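Local coordinates for 70 kDa peptidylprolyl isomerase, putative (Plasmodium falciparum, PDB 2FBN), which is a putative FK506-binding peptidylprolyl isomerase whose C-terminal tetratricopeptide repeat domain, the part modelled here, probably docks the C-terminal pentapeptide of Hsp90, at residues 89-94 with 108-113; 123-128 with 145-150; 39-44 with 61-66. One frame throughout, in Å; residues are numbered along the deposited sequence.

Contact 1. Residues 89-94 with 108-113; sequences SCNLNL and IDHASK
N91 and H110 sit where helices 77-100 and 104-117 come together: their CA atoms are 5.0 Å apart, the nearest pair between 89-94 and 108-113. The two helical segments run roughly antiparallel, at 148° between their N-to-C directions, and their axes close to 7.8 Å.

The one hydrogen bond between the segments joins these two side chains. H110 ND1 donates to N91 OD1 at 2.8 Å, almost straight, with the acceptor in the ring plane and the donor in the carbonyl plane of the amide. The planes of amide and imidazole are 23° apart, nearly coplanar. With CG of N91 beside its backbone N (chi1 -76°), the amide swings over toward the histidine, and its other end is tied back by ND2 bonding to E87 O. Both ends of this buried amide are thus engaged, which fixes its flip; the bond also implies that ND1 of H110 carries a proton.

L94 CD1 lies over one face of the imidazole, offset toward the rim, in a CH-pi contact 3.8 Å from the centroid of the H110 ring. On the opposite face lies D109 OD2, which also forms a salt bridge with K113 NZ, long at 3.3 Å. The aliphatic part of K113 passes N91, with K113 CD 3.7 Å from N91 OD1. This pairing is consistent with the helix pair of a tetratricopeptide repeat, and both segments lie within the repeat recognised at about 88-121.

Contact 2. Residues 123-128 with 145-150; sequences KALYKL and LYKAAS
Apolar contacts carry the meeting between 123-128 and 145-150. L125 points at the partner helix and faces A148, L125 CB to A148 CB 4.2 Å, and the CA atoms of L125 and A148 are 5.9 Å apart. The same A148 methyl also comes near the backbone N of Y126. One step along, CD2 of L145 reaches back to CD1 of Y126 at 3.8 Å, meeting the ring obliquely. The ring of Y126 is anti to the backbone N (chi1 170°), which puts its CD1 where L145 CD2 meets it and lets the hydroxyl reach helix 156-173.

The segments run roughly antiparallel, at 147°, with their axes 8.6 Å apart at closest approach; they belong to the two helices of the tetratricopeptide repeat recognised at about 122-155, and a small residue, A148, faces the first of them.

A further apolar contact is made by the methylenes of K147. Its extended chain crosses L125 at a slant, K147 CG lying 3.9 Å from L125 CD1.

Polar bonds of the touching residues lead outside the two segments. NZ of K147 runs on past the leucine to a hydrogen bond with N120 OD1. The hydroxyl of Y126 hydrogen-bonds S161 OG on helix 156-173, and I158 of that helix packs on both Y126 and A148.

Contact 3. Residues 39-44 with 61-66; sequences FDIKEE and YKEALD
I41 of helix 31-50 turns its CB toward helix 54-66, where A64 and E63 receive it. From CB the side chain forks. CG1 is anti to the carbonyl carbon (chi1 -66°), which leaves CG2 opposite the backbone N, and CG2 does the touching: I41 CG2 lies 3.7 Å from A64 N, 3.8 Å from CB of E63 and 4.2 Å from CB of A64. It also approaches the carboxylate, with E63 OE1 at 4.0 Å. CG1 and CD1 leave this meeting to CG2.

Next to it, A64 CB packs against K42, 4.0 Å from the backbone N of K42. Y61 points its CB away from helix 31-50, but its ring swings back, bringing Y61 CE1 within 3.6 Å of K42 O; its hydroxyl goes on to hydrogen-bond N46 OD1. The chain of K42 bends at chi3 and chi4 and carries NZ away to a salt bridge with E43 OE1.

The segments lie nearly antiparallel, at 171°, consistent with the helical hairpin of a tetratricopeptide repeat. Between them pass a branched methyl, an alanine methyl and an aromatic CH, while E63 has a long, weak ion pair with K60. Shape and burial of apolar surface, rather than polar bonds, thus appear to join these two helices.

Overall arrangement
Contacts 3, 1 and 2 follow one another along the chain, each a pair of consecutive antiparallel helices, consistent with the superhelical stacking of a tetratricopeptide repeat domain. Contact 1 occupies the middle, its centre about 2 Å from that of the chain and about 13 Å from the centres of both others. It touches each: C90 SG lies 3.6 Å from A64 CB of contact 3, and A111 CB is 3.6 Å from L128 N of contact 2. Contacts 2 and 3 lie on opposite sides of the chain's centre, their own centres about 25 Å apart, so contact 1 bridges them. No peptide is among their partners, so they do not themselves locate the Hsp90 site.

Contact 1. Residues 89-94 with 108-113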
ATOM      1  N   SER A  89      13.241   0.835   7.966  1.00 20.76           N
ATOM      2  CA  SER A  89      13.210   2.189   8.532  1.00 20.98           C
ATOM      3  C   SER A  89      12.053   3.041   8.011  1.00 20.25           C
ATOM      4  O   SER A  89      11.325   3.667   8.790  1.00 19.93           O
ATOM      5  CB  SER A  89      14.528   2.917   8.273  1.00 21.55           C
ATOM      6  OG  SER A  89      15.568   2.273   8.978  1.00 25.53           O
ATOM      7  N   CYS A  90      11.902   3.070   6.694  1.00 19.19           N
ATOM      8  CA  CYS A  90      10.827   3.834   6.079  1.00 18.38           C
ATOM      9  C   CYS A  90       9.461   3.344   6.551  1.00 17.17           C
ATOM     10  O   CYS A  90       8.590   4.148   6.882  1.00 18.31           O
ATOM     11  CB  CYS A  90      10.894   3.682   4.566  1.00 18.47           C
ATOM     12  SG  CYS A  90      12.234   4.673   3.885  1.00 20.36           S
ATOM     13  N   ASN A  91       9.247   2.029   6.543  1.00 17.23           N
ATOM     14  CA  ASN A  91       7.940   1.531   6.973  1.00 16.95           C
ATOM     15  C   ASN A  91       7.663   1.735   8.465  1.00 17.17           C
ATOM     16  O   ASN A  91       6.531   2.043   8.847  1.00 17.46           O
ATOM     17  CB  ASN A  91       7.733   0.092   6.552  1.00 17.40           C
ATOM     18  CG  ASN A  91       7.414  -0.016   5.073  1.00 18.46           C
ATOM     19  OD1 ASN A  91       6.343   0.432   4.613  1.00 19.38           O
ATOM     20  ND2 ASN A  91       8.324  -0.608   4.323  1.00 19.53           N
ATOM     21  N   LEU A  92       8.686   1.557   9.297  1.00 17.42           N
ATOM     22  CA  LEU A  92       8.535   1.834  10.723  1.00 17.74           C
ATOM     23  C   LEU A  92       8.189   3.305  10.950  1.00 17.31           C
ATOM     24  O   LEU A  92       7.239   3.639  11.682  1.00 16.29           O
ATOM     25  CB  LEU A  92       9.807   1.486  11.486  1.00 17.60           C
ATOM     26  CG  LEU A  92      10.055   0.047  11.899  1.00 20.97           C
ATOM     27  CD1 LEU A  92      11.479  -0.057  12.423  1.00 24.68           C
ATOM     28  CD2 LEU A  92       9.050  -0.356  12.980  1.00 22.94           C
ATOM     29  N   ASN A  93       8.969   4.192  10.330  1.00 17.08           N
ATOM     30  CA  ASN A  93       8.753   5.632  10.477  1.00 17.64           C
ATOM     31  C   ASN A  93       7.378   6.026   9.941  1.00 17.14           C
ATOM     32  O   ASN A  93       6.686   6.846  10.538  1.00 17.04           O
ATOM     33  CB  ASN A  93       9.871   6.453   9.821  1.00 18.28           C
ATOM     34  CG  ASN A  93      11.237   6.185  10.439  1.00 20.65           C
ATOM     35  OD1 ASN A  93      11.333   5.614  11.532  1.00 25.22           O
ATOM     36  ND2 ASN A  93      12.297   6.552   9.724  1.00 23.73           N
ATOM     37  N   LEU A  94       6.962   5.432   8.819  1.00 15.72           N
ATOM     38  CA  LEU A  94       5.629   5.721   8.316  1.00 15.92           C
ATOM     39  C   LEU A  94       4.559   5.281   9.328  1.00 15.61           C
ATOM     40  O   LEU A  94       3.565   5.985   9.552  1.00 15.62           O
ATOM     41  CB  LEU A  94       5.416   5.054   6.963  1.00 16.12           C
ATOM     42  CG  LEU A  94       6.022   5.781   5.755  1.00 16.75           C
ATOM     43  CD1 LEU A  94       6.019   4.851   4.571  1.00 18.67           C
ATOM     44  CD2 LEU A  94       5.272   7.103   5.442  1.00 17.43           C
ATOM     45  N   ILE A 108      -1.381   0.446  10.247  1.00 15.33           N
ATOM     46  CA  ILE A 108      -1.454  -1.008  10.217  1.00 15.51           C
ATOM     47  C   ILE A 108      -0.687  -1.542   9.010  1.00 16.12           C
ATOM     48  O   ILE A 108       0.114  -2.469   9.137  1.00 16.46           O
ATOM     49  CB  ILE A 108      -2.925  -1.485  10.183  1.00 15.37           C
ATOM     50  CG1 ILE A 108      -3.582  -1.182  11.528  1.00 15.03           C
ATOM     51  CG2 ILE A 108      -2.990  -2.969   9.807  1.00 15.45           C
ATOM     52  CD1 ILE A 108      -5.106  -1.383  11.562  1.00 15.06           C
ATOM     53  N   ASP A 109      -0.925  -0.927   7.849  1.00 16.29           N
ATOM     54  CA  ASP A 109      -0.283  -1.364   6.606  1.00 18.02           C
ATOM     55  C   ASP A 109       1.243  -1.352   6.715  1.00 17.28           C
ATOM     56  O   ASP A 109       1.935  -2.348   6.435  1.00 17.33           O
ATOM     57  CB  ASP A 109      -0.734  -0.470   5.458  1.00 18.54           C
ATOM     58  CG  ASP A 109      -0.106  -0.865   4.126  1.00 24.70           C
ATOM     59  OD1 ASP A 109      -0.383  -1.979   3.641  1.00 29.36           O
ATOM     60  OD2 ASP A 109       0.663  -0.063   3.576  1.00 30.33           O
ATOM     61  N   HIS A 110       1.774  -0.217   7.164  1.00 15.93           N
ATOM     62  CA  HIS A 110       3.222  -0.063   7.219  1.00 16.48           C
ATOM     63  C   HIS A 110       3.914  -0.871   8.321  1.00 16.09           C
ATOM     64  O   HIS A 110       4.976  -1.476   8.087  1.00 16.59           O
ATOM     65  CB  HIS A 110       3.594   1.423   7.188  1.00 16.56           C
ATOM     66  CG  HIS A 110       3.241   2.057   5.879  1.00 16.59           C
ATOM     67  ND1 HIS A 110       4.029   1.918   4.752  1.00 18.47           N
ATOM     68  CD2 HIS A 110       2.153   2.757   5.491  1.00 18.29           C
ATOM     69  CE1 HIS A 110       3.441   2.523   3.730  1.00 20.13           C
ATOM     70  NE2 HIS A 110       2.299   3.036   4.152  1.00 18.91           N
ATOM     71  N   ALA A 111       3.312  -0.925   9.514  1.00 16.46           N
ATOM     72  CA  ALA A 111       3.881  -1.778  10.566  1.00 17.10           C
ATOM     73  C   ALA A 111       3.866  -3.238  10.093  1.00 17.32           C
ATOM     74  O   ALA A 111       4.827  -3.974  10.319  1.00 18.87           O
ATOM     75  CB  ALA A 111       3.110  -1.632  11.856  1.00 17.28           C
ATOM     76  N   SER A 112       2.796  -3.642   9.399  1.00 17.72           N
ATOM     77  CA  SER A 112       2.674  -5.032   8.916  1.00 19.06           C
ATOM     78  C   SER A 112       3.755  -5.345   7.871  1.00 19.37           C
ATOM     79  O   SER A 112       4.302  -6.464   7.827  1.00 19.92           O
ATOM     80  CB  SER A 112       1.267  -5.306   8.369  1.00 18.70           C
ATOM     81  OG  SER A 112       0.297  -5.214   9.410  1.00 21.47           O
ATOM     82  N   LYS A 113       4.082  -4.347   7.052  1.00 19.32           N
ATOM     83  CA  LYS A 113       5.146  -4.490   6.063  1.00 19.82           C
ATOM     84  C   LYS A 113       6.516  -4.724   6.689  1.00 20.44           C
ATOM     85  O   LYS A 113       7.328  -5.480   6.139  1.00 21.30           O
ATOM     86  CB  LYS A 113       5.176  -3.297   5.110  1.00 20.00           C
ATOM     87  CG  LYS A 113       4.072  -3.334   4.083  1.00 20.96           C
ATOM     88  CD  LYS A 113       4.044  -2.068   3.273  1.00 23.94           C
ATOM     89  CE  LYS A 113       2.981  -2.198   2.194  1.00 27.04           C
ATOM     90  NZ  LYS A 113       2.916  -0.976   1.396  1.00 30.36           N
TER

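Contact 2. Residues 123-128 with 145-150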
ATOM      1  N   LYS A 123       9.483  -2.949  17.638  1.00 23.43           N
ATOM      2  CA  LYS A 123       8.947  -1.620  17.404  1.00 24.11           C
ATOM      3  C   LYS A 123       7.735  -1.739  16.486  1.00 22.32           C
ATOM      4  O   LYS A 123       6.722  -1.074  16.699  1.00 21.61           O
ATOM      5  CB  LYS A 123      10.021  -0.711  16.797  1.00 24.21           C
ATOM      6  CG  LYS A 123      11.116  -0.299  17.805  1.00 27.81           C
ATOM      7  CD  LYS A 123      12.204   0.572  17.143  1.00 27.91           C
ATOM      8  CE  LYS A 123      13.447  -0.226  16.733  1.00 33.39           C
ATOM      9  NZ  LYS A 123      14.509   0.632  16.092  1.00 34.69           N
ATOM     10  N   ALA A 124       7.840  -2.597  15.473  1.00 21.15           N
ATOM     11  CA  ALA A 124       6.714  -2.782  14.531  1.00 19.98           C
ATOM     12  C   ALA A 124       5.516  -3.457  15.212  1.00 19.38           C
ATOM     13  O   ALA A 124       4.360  -3.102  14.967  1.00 18.93           O
ATOM     14  CB  ALA A 124       7.141  -3.576  13.321  1.00 19.98           C
ATOM     15  N   LEU A 125       5.785  -4.467  16.046  1.00 19.22           N
ATOM     16  CA  LEU A 125       4.695  -5.132  16.767  1.00 19.23           C
ATOM     17  C   LEU A 125       3.964  -4.099  17.629  1.00 19.00           C
ATOM     18  O   LEU A 125       2.723  -4.063  17.679  1.00 18.90           O
ATOM     19  CB  LEU A 125       5.249  -6.259  17.649  1.00 19.85           C
ATOM     20  CG  LEU A 125       5.437  -7.639  17.013  1.00 22.50           C
ATOM     21  CD1 LEU A 125       6.266  -8.511  17.934  1.00 24.12           C
ATOM     22  CD2 LEU A 125       4.078  -8.304  16.688  1.00 25.00           C
ATOM     23  N   TYR A 126       4.745  -3.235  18.280  1.00 19.26           N
ATOM     24  CA  TYR A 126       4.171  -2.189  19.133  1.00 19.51           C
ATOM     25  C   TYR A 126       3.313  -1.216  18.311  1.00 18.83           C
ATOM     26  O   TYR A 126       2.147  -0.937  18.640  1.00 19.07           O
ATOM     27  CB  TYR A 126       5.282  -1.435  19.877  1.00 20.85           C
ATOM     28  CG  TYR A 126       4.757  -0.211  20.582  1.00 21.76           C
ATOM     29  CD1 TYR A 126       3.894  -0.329  21.677  1.00 23.24           C
ATOM     30  CD2 TYR A 126       5.093   1.062  20.151  1.00 24.51           C
ATOM     31  CE1 TYR A 126       3.389   0.801  22.320  1.00 23.08           C
ATOM     32  CE2 TYR A 126       4.580   2.186  20.786  1.00 25.76           C
ATOM     33  CZ  TYR A 126       3.734   2.038  21.872  1.00 23.08           C
ATOM     34  OH  TYR A 126       3.241   3.171  22.491  1.00 26.00           O
ATOM     35  N   LYS A 127       3.875  -0.712  17.217  1.00 18.58           N
ATOM     36  CA  LYS A 127       3.147   0.258  16.394  1.00 18.25           C
ATOM     37  C   LYS A 127       1.903  -0.374  15.750  1.00 18.27           C
ATOM     38  O   LYS A 127       0.850   0.258  15.660  1.00 17.81           O
ATOM     39  CB  LYS A 127       4.078   0.849  15.338  1.00 19.07           C
ATOM     40  CG  LYS A 127       5.224   1.640  15.973  1.00 19.71           C
ATOM     41  CD  LYS A 127       6.308   1.993  14.948  1.00 23.18           C
ATOM     42  CE  LYS A 127       7.557   2.590  15.631  1.00 23.50           C
ATOM     43  NZ  LYS A 127       7.231   3.738  16.532  1.00 26.24           N
ATOM     44  N   LEU A 128       2.028  -1.627  15.322  1.00 17.45           N
ATOM     45  CA  LEU A 128       0.871  -2.389  14.838  1.00 16.98           C
ATOM     46  C   LEU A 128      -0.189  -2.551  15.938  1.00 16.61           C
ATOM     47  O   LEU A 128      -1.391  -2.382  15.705  1.00 16.07           O
ATOM     48  CB  LEU A 128       1.313  -3.760  14.319  1.00 17.05           C
ATOM     49  CG  LEU A 128       0.183  -4.696  13.872  1.00 18.35           C
ATOM     50  CD1 LEU A 128      -0.669  -4.077  12.767  1.00 21.04           C
ATOM     51  CD2 LEU A 128       0.833  -5.981  13.394  1.00 18.51           C
ATOM     52  N   LEU A 145       0.427  -6.650  21.340  1.00 19.30           N
ATOM     53  CA  LEU A 145       0.994  -5.940  22.496  1.00 19.52           C
ATOM     54  C   LEU A 145       1.476  -6.918  23.561  1.00 20.97           C
ATOM     55  O   LEU A 145       2.533  -6.703  24.169  1.00 21.85           O
ATOM     56  CB  LEU A 145       0.001  -4.913  23.053  1.00 19.24           C
ATOM     57  CG  LEU A 145      -0.252  -3.731  22.112  1.00 17.29           C
ATOM     58  CD1 LEU A 145      -1.455  -2.897  22.594  1.00 16.97           C
ATOM     59  CD2 LEU A 145       1.041  -2.875  21.927  1.00 17.81           C
ATOM     60  N   TYR A 146       0.727  -8.000  23.760  1.00 21.83           N
ATOM     61  CA  TYR A 146       1.165  -9.065  24.675  1.00 23.87           C
ATOM     62  C   TYR A 146       2.484  -9.643  24.182  1.00 23.64           C
ATOM     63  O   TYR A 146       3.407  -9.848  24.971  1.00 24.24           O
ATOM     64  CB  TYR A 146       0.092 -10.156  24.824  1.00 25.17           C
ATOM     65  CG  TYR A 146       0.459 -11.230  25.833  1.00 28.73           C
ATOM     66  CD1 TYR A 146       0.143 -11.080  27.185  1.00 30.56           C
ATOM     67  CD2 TYR A 146       1.131 -12.387  25.438  1.00 30.68           C
ATOM     68  CE1 TYR A 146       0.483 -12.057  28.123  1.00 32.27           C
ATOM     69  CE2 TYR A 146       1.479 -13.369  26.375  1.00 31.45           C
ATOM     70  CZ  TYR A 146       1.146 -13.197  27.707  1.00 31.67           C
ATOM     71  OH  TYR A 146       1.486 -14.164  28.644  1.00 33.08           O
ATOM     72  N   LYS A 147       2.598  -9.857  22.873  1.00 23.40           N
ATOM     73  CA  LYS A 147       3.857 -10.346  22.294  1.00 23.67           C
ATOM     74  C   LYS A 147       4.998  -9.334  22.486  1.00 23.55           C
ATOM     75  O   LYS A 147       6.110  -9.683  22.919  1.00 23.61           O
ATOM     76  CB  LYS A 147       3.691 -10.670  20.808  1.00 24.41           C
ATOM     77  CG  LYS A 147       4.928 -11.327  20.219  1.00 27.04           C
ATOM     78  CD  LYS A 147       4.616 -11.999  18.884  1.00 33.26           C
ATOM     79  CE  LYS A 147       5.721 -12.961  18.491  1.00 36.41           C
ATOM     80  NZ  LYS A 147       5.349 -13.763  17.280  1.00 39.90           N
ATOM     81  N   ALA A 148       4.714  -8.075  22.180  1.00 22.52           N
ATOM     82  CA  ALA A 148       5.725  -7.022  22.306  1.00 23.38           C
ATOM     83  C   ALA A 148       6.209  -6.905  23.754  1.00 23.10           C
ATOM     84  O   ALA A 148       7.411  -6.756  23.984  1.00 23.68           O
ATOM     85  CB  ALA A 148       5.171  -5.684  21.826  1.00 22.22           C
ATOM     86  N   ALA A 149       5.273  -6.939  24.700  1.00 23.95           N
ATOM     87  CA  ALA A 149       5.606  -6.831  26.135  1.00 24.81           C
ATOM     88  C   ALA A 149       6.414  -8.048  26.588  1.00 25.66           C
ATOM     89  O   ALA A 149       7.329  -7.940  27.404  1.00 25.94           O
ATOM     90  CB  ALA A 149       4.349  -6.670  26.969  1.00 24.88           C
ATOM     91  N   SER A 150       6.068  -9.207  26.037  1.00 26.23           N
ATOM     92  CA  SER A 150       6.817 -10.430  26.329  1.00 27.28           C
ATOM     93  C   SER A 150       8.271 -10.348  25.876  1.00 27.55           C
ATOM     94  O   SER A 150       9.157 -10.860  26.564  1.00 28.67           O
ATOM     95  CB  SER A 150       6.119 -11.637  25.711  1.00 27.14           C
ATOM     96  OG  SER A 150       4.876 -11.851  26.359  1.00 28.34           O
TER

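Contact 3. Residues 39-44 with 61-66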
ATOM      1  N   PHE A  39      18.138   5.965   0.401  1.00 22.57           N
ATOM      2  CA  PHE A  39      18.742   6.280   1.702  1.00 24.01           C
ATOM      3  C   PHE A  39      18.684   7.799   1.955  1.00 23.55           C
ATOM      4  O   PHE A  39      18.257   8.244   3.018  1.00 23.28           O
ATOM      5  CB  PHE A  39      20.180   5.768   1.775  1.00 25.20           C
ATOM      6  CG  PHE A  39      20.867   6.099   3.073  1.00 26.23           C
ATOM      7  CD1 PHE A  39      20.710   5.280   4.182  1.00 28.44           C
ATOM      8  CD2 PHE A  39      21.661   7.233   3.181  1.00 29.25           C
ATOM      9  CE1 PHE A  39      21.346   5.584   5.394  1.00 29.85           C
ATOM     10  CE2 PHE A  39      22.294   7.554   4.392  1.00 29.77           C
ATOM     11  CZ  PHE A  39      22.128   6.735   5.491  1.00 28.59           C
ATOM     12  N   ASP A  40      19.081   8.583   0.955  1.00 24.62           N
ATOM     13  CA  ASP A  40      19.145  10.038   1.083  1.00 24.57           C
ATOM     14  C   ASP A  40      17.769  10.643   1.335  1.00 24.26           C
ATOM     15  O   ASP A  40      17.601  11.535   2.188  1.00 23.76           O
ATOM     16  CB  ASP A  40      19.747  10.654  -0.175  1.00 25.51           C
ATOM     17  CG  ASP A  40      21.246  10.417  -0.293  1.00 27.40           C
ATOM     18  OD1 ASP A  40      21.899  10.043   0.716  1.00 30.85           O
ATOM     19  OD2 ASP A  40      21.755  10.608  -1.420  1.00 30.26           O
ATOM     20  N   ILE A  41      16.776  10.152   0.594  1.00 22.51           N
ATOM     21  CA  ILE A  41      15.408  10.641   0.736  1.00 22.06           C
ATOM     22  C   ILE A  41      14.831  10.245   2.113  1.00 21.23           C
ATOM     23  O   ILE A  41      14.135  11.048   2.750  1.00 21.01           O
ATOM     24  CB  ILE A  41      14.527  10.187  -0.457  1.00 21.30           C
ATOM     25  CG1 ILE A  41      15.045  10.872  -1.740  1.00 23.42           C
ATOM     26  CG2 ILE A  41      13.050  10.536  -0.220  1.00 21.65           C
ATOM     27  CD1 ILE A  41      14.622  10.205  -3.026  1.00 26.38           C
ATOM     28  N   LYS A  42      15.154   9.034   2.571  1.00 21.54           N
ATOM     29  CA  LYS A  42      14.782   8.597   3.917  1.00 21.68           C
ATOM     30  C   LYS A  42      15.330   9.593   4.957  1.00 22.52           C
ATOM     31  O   LYS A  42      14.610  10.002   5.861  1.00 22.81           O
ATOM     32  CB  LYS A  42      15.282   7.175   4.208  1.00 21.90           C
ATOM     33  CG  LYS A  42      14.902   6.667   5.607  1.00 23.40           C
ATOM     34  CD  LYS A  42      15.899   5.645   6.149  1.00 28.98           C
ATOM     35  CE  LYS A  42      17.334   6.150   6.133  1.00 31.06           C
ATOM     36  NZ  LYS A  42      18.098   5.715   7.334  1.00 33.02           N
ATOM     37  N   GLU A  43      16.590   9.993   4.805  1.00 23.45           N
ATOM     38  CA  GLU A  43      17.175  10.961   5.742  1.00 24.16           C
ATOM     39  C   GLU A  43      16.425  12.303   5.716  1.00 23.69           C
ATOM     40  O   GLU A  43      16.207  12.916   6.759  1.00 23.99           O
ATOM     41  CB  GLU A  43      18.680  11.145   5.498  1.00 24.39           C
ATOM     42  CG  GLU A  43      19.502   9.866   5.651  1.00 29.02           C
ATOM     43  CD  GLU A  43      19.708   9.434   7.086  1.00 35.84           C
ATOM     44  OE1 GLU A  43      18.806   8.762   7.636  1.00 37.73           O
ATOM     45  OE2 GLU A  43      20.788   9.744   7.661  1.00 38.63           O
ATOM     46  N   GLU A  44      16.001  12.744   4.537  1.00 23.85           N
ATOM     47  CA  GLU A  44      15.164  13.942   4.427  1.00 24.33           C
ATOM     48  C   GLU A  44      13.852  13.796   5.200  1.00 24.18           C
ATOM     49  O   GLU A  44      13.378  14.748   5.837  1.00 23.51           O
ATOM     50  CB  GLU A  44      14.829  14.242   2.973  1.00 24.59           C
ATOM     51  CG  GLU A  44      16.015  14.665   2.114  1.00 27.93           C
ATOM     52  CD  GLU A  44      15.591  14.946   0.692  1.00 32.10           C
ATOM     53  OE1 GLU A  44      14.706  15.808   0.485  1.00 35.80           O
ATOM     54  OE2 GLU A  44      16.145  14.309  -0.222  1.00 36.82           O
ATOM     55  N   TYR A  61       9.308   9.511   3.030  1.00 17.50           N
ATOM     56  CA  TYR A  61       9.420   8.063   3.250  1.00 17.42           C
ATOM     57  C   TYR A  61       8.806   7.272   2.097  1.00 16.79           C
ATOM     58  O   TYR A  61       9.363   6.272   1.670  1.00 17.40           O
ATOM     59  CB  TYR A  61       8.800   7.637   4.568  1.00 17.36           C
ATOM     60  CG  TYR A  61       9.494   8.206   5.788  1.00 18.17           C
ATOM     61  CD1 TYR A  61      10.890   8.139   5.930  1.00 17.01           C
ATOM     62  CD2 TYR A  61       8.745   8.764   6.819  1.00 17.16           C
ATOM     63  CE1 TYR A  61      11.521   8.654   7.084  1.00 19.22           C
ATOM     64  CE2 TYR A  61       9.348   9.284   7.958  1.00 18.02           C
ATOM     65  CZ  TYR A  61      10.737   9.223   8.094  1.00 18.32           C
ATOM     66  OH  TYR A  61      11.314   9.754   9.241  1.00 20.61           O
ATOM     67  N   LYS A  62       7.661   7.732   1.604  1.00 17.25           N
ATOM     68  CA  LYS A  62       7.023   7.060   0.463  1.00 17.75           C
ATOM     69  C   LYS A  62       7.872   7.149  -0.811  1.00 18.08           C
ATOM     70  O   LYS A  62       8.025   6.169  -1.545  1.00 17.96           O
ATOM     71  CB  LYS A  62       5.625   7.610   0.241  1.00 18.07           C
ATOM     72  CG  LYS A  62       4.658   7.100   1.294  1.00 20.54           C
ATOM     73  CD  LYS A  62       3.237   7.474   0.992  1.00 25.69           C
ATOM     74  CE  LYS A  62       2.334   6.523   1.767  1.00 27.78           C
ATOM     75  NZ  LYS A  62       0.908   6.663   1.384  1.00 27.40           N
ATOM     76  N   GLU A  63       8.408   8.337  -1.086  1.00 18.93           N
ATOM     77  CA  GLU A  63       9.355   8.498  -2.201  1.00 20.63           C
ATOM     78  C   GLU A  63      10.559   7.543  -2.097  1.00 19.91           C
ATOM     79  O   GLU A  63      10.969   6.933  -3.090  1.00 20.77           O
ATOM     80  CB  GLU A  63       9.842   9.947  -2.251  1.00 20.66           C
ATOM     81  CG  GLU A  63       8.789  10.925  -2.758  1.00 23.26           C
ATOM     82  CD  GLU A  63       9.265  12.385  -2.743  1.00 24.42           C
ATOM     83  OE1 GLU A  63      10.377  12.656  -2.242  1.00 29.67           O
ATOM     84  OE2 GLU A  63       8.508  13.246  -3.246  1.00 31.54           O
ATOM     85  N   ALA A  64      11.143   7.429  -0.901  1.00 19.56           N
ATOM     86  CA  ALA A  64      12.235   6.479  -0.664  1.00 18.90           C
ATOM     87  C   ALA A  64      11.838   5.056  -1.093  1.00 18.54           C
ATOM     88  O   ALA A  64      12.562   4.382  -1.842  1.00 19.08           O
ATOM     89  CB  ALA A  64      12.664   6.491   0.827  1.00 19.20           C
ATOM     90  N   LEU A  65      10.680   4.613  -0.606  1.00 18.29           N
ATOM     91  CA  LEU A  65      10.165   3.274  -0.920  1.00 18.18           C
ATOM     92  C   LEU A  65       9.884   3.074  -2.414  1.00 18.09           C
ATOM     93  O   LEU A  65      10.033   1.961  -2.936  1.00 17.67           O
ATOM     94  CB  LEU A  65       8.915   2.966  -0.098  1.00 18.66           C
ATOM     95  CG  LEU A  65       9.198   2.746   1.395  1.00 18.78           C
ATOM     96  CD1 LEU A  65       7.882   2.577   2.152  1.00 20.76           C
ATOM     97  CD2 LEU A  65      10.145   1.547   1.601  1.00 19.08           C
ATOM     98  N   ASP A  66       9.454   4.144  -3.086  1.00 17.75           N
ATOM     99  CA  ASP A  66       9.175   4.096  -4.535  1.00 18.25           C
ATOM    100  C   ASP A  66      10.395   3.667  -5.372  1.00 18.14           C
ATOM    101  O   ASP A  66      10.237   3.065  -6.440  1.00 18.30           O
ATOM    102  CB  ASP A  66       8.655   5.449  -5.009  1.00 17.90           C
ATOM    103  CG  ASP A  66       7.240   5.754  -4.508  1.00 18.70           C
ATOM    104  OD1 ASP A  66       6.536   4.835  -4.058  1.00 19.78           O
ATOM    105  OD2 ASP A  66       6.838   6.930  -4.589  1.00 22.31           O
TER